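Local coordinates for MaoC family protein (Mycobacterium tuberculosis H37Rv, PDB 3KHP) that probably catalyses the reversible dehydration of (3R)-hydroxyacyl thioesters to enoyl thioesters, at residues Phe38-Asp42 with Arg43-Leu47; Tyr202-Ser205 with Gly206-Pro210. One frame throughout, in Å; residues are numbered along the deposited sequence.

Interaction 1: residues Phe38-Asp42 with Arg43-Leu47; sequences FEWTD and RDTLL
A capping box formed by Thr41 and Asp44 opens the helix at 42-51. Thr41 N donates to Asp44 OD2 at 2.8 Å, a nearly straight bond (168°) that meets the carboxylate oxygen on its anti lone pair. The Asp44 side chain gets there because its CG lies beside its own backbone N (chi1 -64°), which swings the carboxylate back toward Thr41 N. The return cap is weak: Thr41 OG1 accepts a long bond (3.5 Å) from Arg43 N, while Asp44 N bonds weakly to Thr41 O. Water 1 reinforces the box, donating a hydrogen bond to Asp44 OD2 at 2.6 Å and hydrogen-bonded to Thr41 OG1 at 2.9 Å. The box thus sits where strand 36-40, at the end of the antiparallel sheet within this chain, turns into the helix. Just behind it, Thr45 CG2 leans obliquely on the indole of Trp40, 3.6 Å from Trp40 CD1, while Trp40 NE1 and Thr45 OG1 bond to the carbonyls of Pro113 and Ala114. Helical bonding proper begins with Leu46 N to Asp42 O at 2.9 Å. The other Asp44 oxygen, OD1, is salt-bridged to Arg43 of the second subunit.

Interaction 2: residues Tyr202-Ser205 with Gly206-Pro210; sequences YRLS and GDRNP
Arg203 reaches across the turn to Arg208, its NH2 donating to Arg208 O at 2.9 Å with the acceptor somewhat out of the guanidinium plane. A bend at chi3 (-63°) brings the flat group round to this carbonyl. The Arg208 side chain runs across at about a right angle and lays its CD over one guanidinium face, offset toward the rim and 3.9 Å from Arg203 CZ, with the two guanidinium planes 49° apart. Leu204 CD2 in turn rests over a face of the Arg208 guanidinium, 4.0 Å from Arg208 NE. The two like charges are probably offset by acids: Glu64 of the second subunit bridges both arginines, and Asp42 of that subunit takes Arg208 NH2.

Further out, water 3 helps fix the rotation of the Arg203 group. It accepts from Arg203 NE at 2.9 Å and donates to Asp207 O, 2.8 Å away, as well as to the carbonyl of Asn209. Asp207 O is also bonded by His230, whose ring meets Tyr202 edge-to-face. The turn of 203-206 closes at Gly206, where phi is 133° and a CB would be jammed against Ser205 O. Gly206 N donates to Arg203 O at 3.1 Å from well above the carbonyl plane, and water 2 ties Tyr202 O to Asp207 N. Beyond the turn, Asp207 OD1 accepts from Asn209 N at 3.0 Å, closing an Asx turn that holds the carboxylate against the following backbone.

The sequence from Tyr202 through Gly206, Asp207, Asn209 and Pro210 to His212 fits the hydratase 2 motif of MaoC-type hydratases, in which the aspartate and the histidine form the active-site pair; Asp207 here touches His212, consistent with that role.

The two contacts come in series along the chain, interaction 1 in the MFE-2 hydratase 2 N-terminal domain and interaction 2 in the MaoC-like domain, with centres about 14 Å apart. Within one chain they meet through helix 42-51: Leu47 CD2 lies 3.6 Å from Leu204 O, and Tyr202 and Ser205 pack on Tyr48. Across the dimer they meet again, through salt bridging between the two segments and through the bond from Arg43 NE to Leu204 O of the second subunit. The capped helix therefore packs against the 202-210 turn of its own chain and bonds to its counterpart in the partner, joining the probable hydratase motif to the dimer interface.

Interaction 1: residues Phe38-Asp42 with Arg43-Leu47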
loop_
_atom_site.group_PDB
_atom_site.type_symbol
_atom_site.label_atom_id
_atom_site.label_comp_id
_atom_site.label_asym_id
_atom_site.label_seq_id
_atom_site.Cartn_x
_atom_site.Cartn_y
_atom_site.Cartn_z
ATOM N N PHE A 38 4.335 18.726 5.399
ATOM C CA PHE A 38 4.001 17.404 4.895
ATOM C C PHE A 38 4.189 17.394 3.370
ATOM O O PHE A 38 3.559 18.185 2.680
ATOM C CB PHE A 38 2.567 17.036 5.285
ATOM C CG PHE A 38 2.403 16.638 6.747
ATOM C CD1 PHE A 38 2.244 15.306 7.108
ATOM C CD2 PHE A 38 2.405 17.596 7.751
ATOM C CE1 PHE A 38 2.084 14.938 8.438
ATOM C CE2 PHE A 38 2.239 17.232 9.071
ATOM C CZ PHE A 38 2.077 15.905 9.419
ATOM N N GLU A 39 5.050 16.496 2.888
ATOM C CA GLU A 39 5.365 16.338 1.491
ATOM C C GLU A 39 5.042 14.939 1.040
ATOM O O GLU A 39 5.248 13.991 1.778
ATOM C CB GLU A 39 6.863 16.501 1.262
ATOM C CG GLU A 39 7.428 17.858 1.537
ATOM C CD GLU A 39 8.775 18.022 0.844
ATOM O OE1 GLU A 39 9.802 18.091 1.543
ATOM O OE2 GLU A 39 8.777 18.009 -0.416
ATOM N N TRP A 40 4.624 14.816 -0.208
ATOM C CA TRP A 40 4.262 13.536 -0.772
ATOM C C TRP A 40 4.502 13.551 -2.282
ATOM O O TRP A 40 4.547 14.624 -2.887
ATOM C CB TRP A 40 2.803 13.239 -0.434
ATOM C CG TRP A 40 1.817 14.085 -1.140
ATOM C CD1 TRP A 40 1.232 13.818 -2.346
ATOM C CD2 TRP A 40 1.244 15.322 -0.688
ATOM N NE1 TRP A 40 0.355 14.814 -2.672
ATOM C CE2 TRP A 40 0.354 15.755 -1.683
ATOM C CE3 TRP A 40 1.412 16.109 0.450
ATOM C CZ2 TRP A 40 -0.380 16.922 -1.568
ATOM C CZ3 TRP A 40 0.695 17.268 0.557
ATOM C CH2 TRP A 40 -0.194 17.669 -0.439
ATOM N N THR A 41 4.694 12.368 -2.867
ATOM C CA THR A 41 4.825 12.207 -4.311
ATOM C C THR A 41 3.633 11.399 -4.776
ATOM O O THR A 41 2.776 10.999 -3.948
ATOM C CB THR A 41 6.094 11.452 -4.711
ATOM O OG1 THR A 41 6.029 10.117 -4.186
ATOM C CG2 THR A 41 7.377 12.190 -4.180
ATOM N N ASP A 42 3.559 11.143 -6.086
ATOM C CA ASP A 42 2.395 10.453 -6.622
ATOM C C ASP A 42 2.305 9.039 -6.087
ATOM O O ASP A 42 1.229 8.470 -5.984
ATOM C CB ASP A 42 2.312 10.475 -8.160
ATOM C CG ASP A 42 3.520 9.860 -8.852
ATOM O OD1 ASP A 42 4.385 9.233 -8.224
ATOM O OD2 ASP A 42 3.616 10.018 -10.087
ATOM N N ARG A 43 3.430 8.457 -5.755
ATOM C CA ARG A 43 3.405 7.110 -5.176
ATOM C C ARG A 43 2.548 7.057 -3.916
ATOM O O ARG A 43 1.862 6.083 -3.675
ATOM C CB ARG A 43 4.814 6.709 -4.829
ATOM C CG ARG A 43 4.970 5.300 -4.389
ATOM C CD ARG A 43 6.307 5.187 -3.815
ATOM N NE ARG A 43 6.786 3.830 -3.718
ATOM C CZ ARG A 43 7.609 3.418 -2.759
ATOM N NH1 ARG A 43 7.998 4.267 -1.811
ATOM N NH2 ARG A 43 8.039 2.155 -2.738
ATOM N N ASP A 44 2.629 8.103 -3.107
ATOM C CA ASP A 44 1.905 8.168 -1.865
ATOM C C ASP A 44 0.405 8.244 -2.107
ATOM O O ASP A 44 -0.356 7.628 -1.385
ATOM C CB ASP A 44 2.338 9.408 -1.047
ATOM C CG ASP A 44 3.758 9.343 -0.632
ATOM O OD1 ASP A 44 4.090 8.369 0.040
ATOM O OD2 ASP A 44 4.583 10.215 -1.011
ATOM N N THR A 45 -0.020 9.025 -3.097
ATOM C CA THR A 45 -1.457 9.279 -3.277
ATOM C C THR A 45 -2.058 8.081 -3.996
ATOM O O THR A 45 -3.175 7.696 -3.727
ATOM C CB THR A 45 -1.739 10.596 -4.007
ATOM O OG1 THR A 45 -0.781 10.788 -5.052
ATOM C CG2 THR A 45 -1.673 11.814 -3.044
ATOM N N LEU A 46 -1.270 7.466 -4.876
ATOM C CA LEU A 46 -1.643 6.211 -5.486
ATOM C C LEU A 46 -1.775 5.123 -4.409
ATOM O O LEU A 46 -2.790 4.428 -4.344
ATOM C CB LEU A 46 -0.590 5.788 -6.531
ATOM C CG LEU A 46 -0.517 6.662 -7.802
ATOM C CD1 LEU A 46 0.753 6.393 -8.558
ATOM C CD2 LEU A 46 -1.773 6.529 -8.687
ATOM N N LEU A 47 -0.748 4.989 -3.568
ATOM C CA LEU A 47 -0.763 3.972 -2.516
ATOM C C LEU A 47 -1.946 4.130 -1.569
ATOM O O LEU A 47 -2.507 3.126 -1.090
ATOM C CB LEU A 47 0.550 4.018 -1.715
ATOM C CG LEU A 47 0.713 2.937 -0.652
ATOM C CD1 LEU A 47 0.394 1.561 -1.187
ATOM C CD2 LEU A 47 2.140 2.958 -0.055
HETATM O O HOH W 1 7.015 9.400 -1.512
#

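Interaction 2: residues Tyr202-Ser205 with Gly206-Pro210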
loop_
_atom_site.group_PDB
_atom_site.type_symbol
_atom_site.label_atom_id
_atom_site.label_comp_id
_atom_site.label_asym_id
_atom_site.label_seq_id
_atom_site.Cartn_x
_atom_site.Cartn_y
_atom_site.Cartn_z
ATOM N N TYR A 202 -3.193 -0.461 3.645
ATOM C CA TYR A 202 -3.623 0.839 4.163
ATOM C C TYR A 202 -2.626 1.433 5.199
ATOM O O TYR A 202 -2.392 2.664 5.223
ATOM C CB TYR A 202 -5.056 0.818 4.743
ATOM C CG TYR A 202 -5.386 2.197 5.215
ATOM C CD1 TYR A 202 -5.786 3.182 4.311
ATOM C CD2 TYR A 202 -5.185 2.566 6.529
ATOM C CE1 TYR A 202 -6.034 4.447 4.717
ATOM C CE2 TYR A 202 -5.422 3.846 6.945
ATOM C CZ TYR A 202 -5.836 4.787 6.028
ATOM O OH TYR A 202 -6.051 6.085 6.407
ATOM N N ARG A 203 -1.980 0.557 5.966
ATOM C CA ARG A 203 -1.010 0.955 7.000
ATOM C C ARG A 203 0.259 1.555 6.421
ATOM O O ARG A 203 1.063 2.177 7.159
ATOM C CB ARG A 203 -0.694 -0.248 7.953
ATOM C CG ARG A 203 0.055 -1.424 7.363
ATOM C CD ARG A 203 -0.017 -2.690 8.238
ATOM N NE ARG A 203 0.624 -2.475 9.528
ATOM C CZ ARG A 203 1.947 -2.429 9.725
ATOM N NH1 ARG A 203 2.786 -2.595 8.728
ATOM N NH2 ARG A 203 2.431 -2.173 10.942
ATOM N N LEU A 204 0.464 1.380 5.112
ATOM C CA LEU A 204 1.627 1.944 4.481
ATOM C C LEU A 204 1.337 3.362 4.030
ATOM O O LEU A 204 2.173 3.998 3.428
ATOM C CB LEU A 204 2.111 1.073 3.336
ATOM C CG LEU A 204 2.463 -0.361 3.739
ATOM C CD1 LEU A 204 3.043 -1.143 2.537
ATOM C CD2 LEU A 204 3.449 -0.388 4.927
ATOM N N SER A 205 0.165 3.893 4.362
ATOM C CA SER A 205 0.007 5.345 4.323
ATOM C C SER A 205 0.361 5.983 5.697
ATOM O O SER A 205 0.184 7.189 5.867
ATOM C CB SER A 205 -1.410 5.748 3.863
ATOM O OG SER A 205 -1.627 5.366 2.508
ATOM N N GLY A 206 0.859 5.187 6.655
ATOM C CA GLY A 206 1.533 5.740 7.854
ATOM C C GLY A 206 1.131 5.162 9.198
ATOM O O GLY A 206 1.935 5.173 10.122
ATOM N N ASP A 207 -0.100 4.674 9.332
ATOM C CA ASP A 207 -0.567 4.175 10.634
ATOM C C ASP A 207 -0.250 2.693 10.825
ATOM O O ASP A 207 -1.018 1.786 10.460
ATOM C CB ASP A 207 -2.044 4.470 10.860
ATOM C CG ASP A 207 -2.525 4.018 12.211
ATOM O OD1 ASP A 207 -1.749 3.394 12.924
ATOM O OD2 ASP A 207 -3.704 4.230 12.568
ATOM N N ARG A 208 0.901 2.471 11.443
ATOM C CA ARG A 208 1.484 1.114 11.650
ATOM C C ARG A 208 0.988 0.414 12.907
ATOM O O ARG A 208 1.488 -0.658 13.265
ATOM C CB ARG A 208 3.025 1.219 11.731
ATOM C CG ARG A 208 3.685 1.920 10.547
ATOM C CD ARG A 208 3.504 1.137 9.216
ATOM N NE ARG A 208 4.403 1.643 8.187
ATOM C CZ ARG A 208 5.698 1.366 8.116
ATOM N NH1 ARG A 208 6.270 0.566 9.007
ATOM N NH2 ARG A 208 6.433 1.898 7.158
ATOM N N ASN A 209 0.010 1.008 13.574
ATOM C CA ASN A 209 -0.477 0.480 14.839
ATOM C C ASN A 209 -0.883 -0.982 14.682
ATOM O O ASN A 209 -1.659 -1.307 13.832
ATOM C CB ASN A 209 -1.647 1.305 15.371
ATOM C CG ASN A 209 -2.087 0.853 16.797
ATOM O OD1 ASN A 209 -2.431 -0.316 17.007
ATOM N ND2 ASN A 209 -1.993 1.764 17.781
ATOM N N PRO A 210 -0.358 -1.872 15.519
ATOM C CA PRO A 210 -0.562 -3.295 15.243
ATOM C C PRO A 210 -1.953 -3.811 15.551
ATOM O O PRO A 210 -2.279 -4.949 15.237
ATOM C CB PRO A 210 0.464 -3.980 16.127
ATOM C CG PRO A 210 0.775 -2.994 17.176
ATOM C CD PRO A 210 0.694 -1.661 16.519
HETATM O O HOH W 2 -2.418 4.702 7.371
HETATM O O HOH W 3 -1.338 -0.956 11.094
#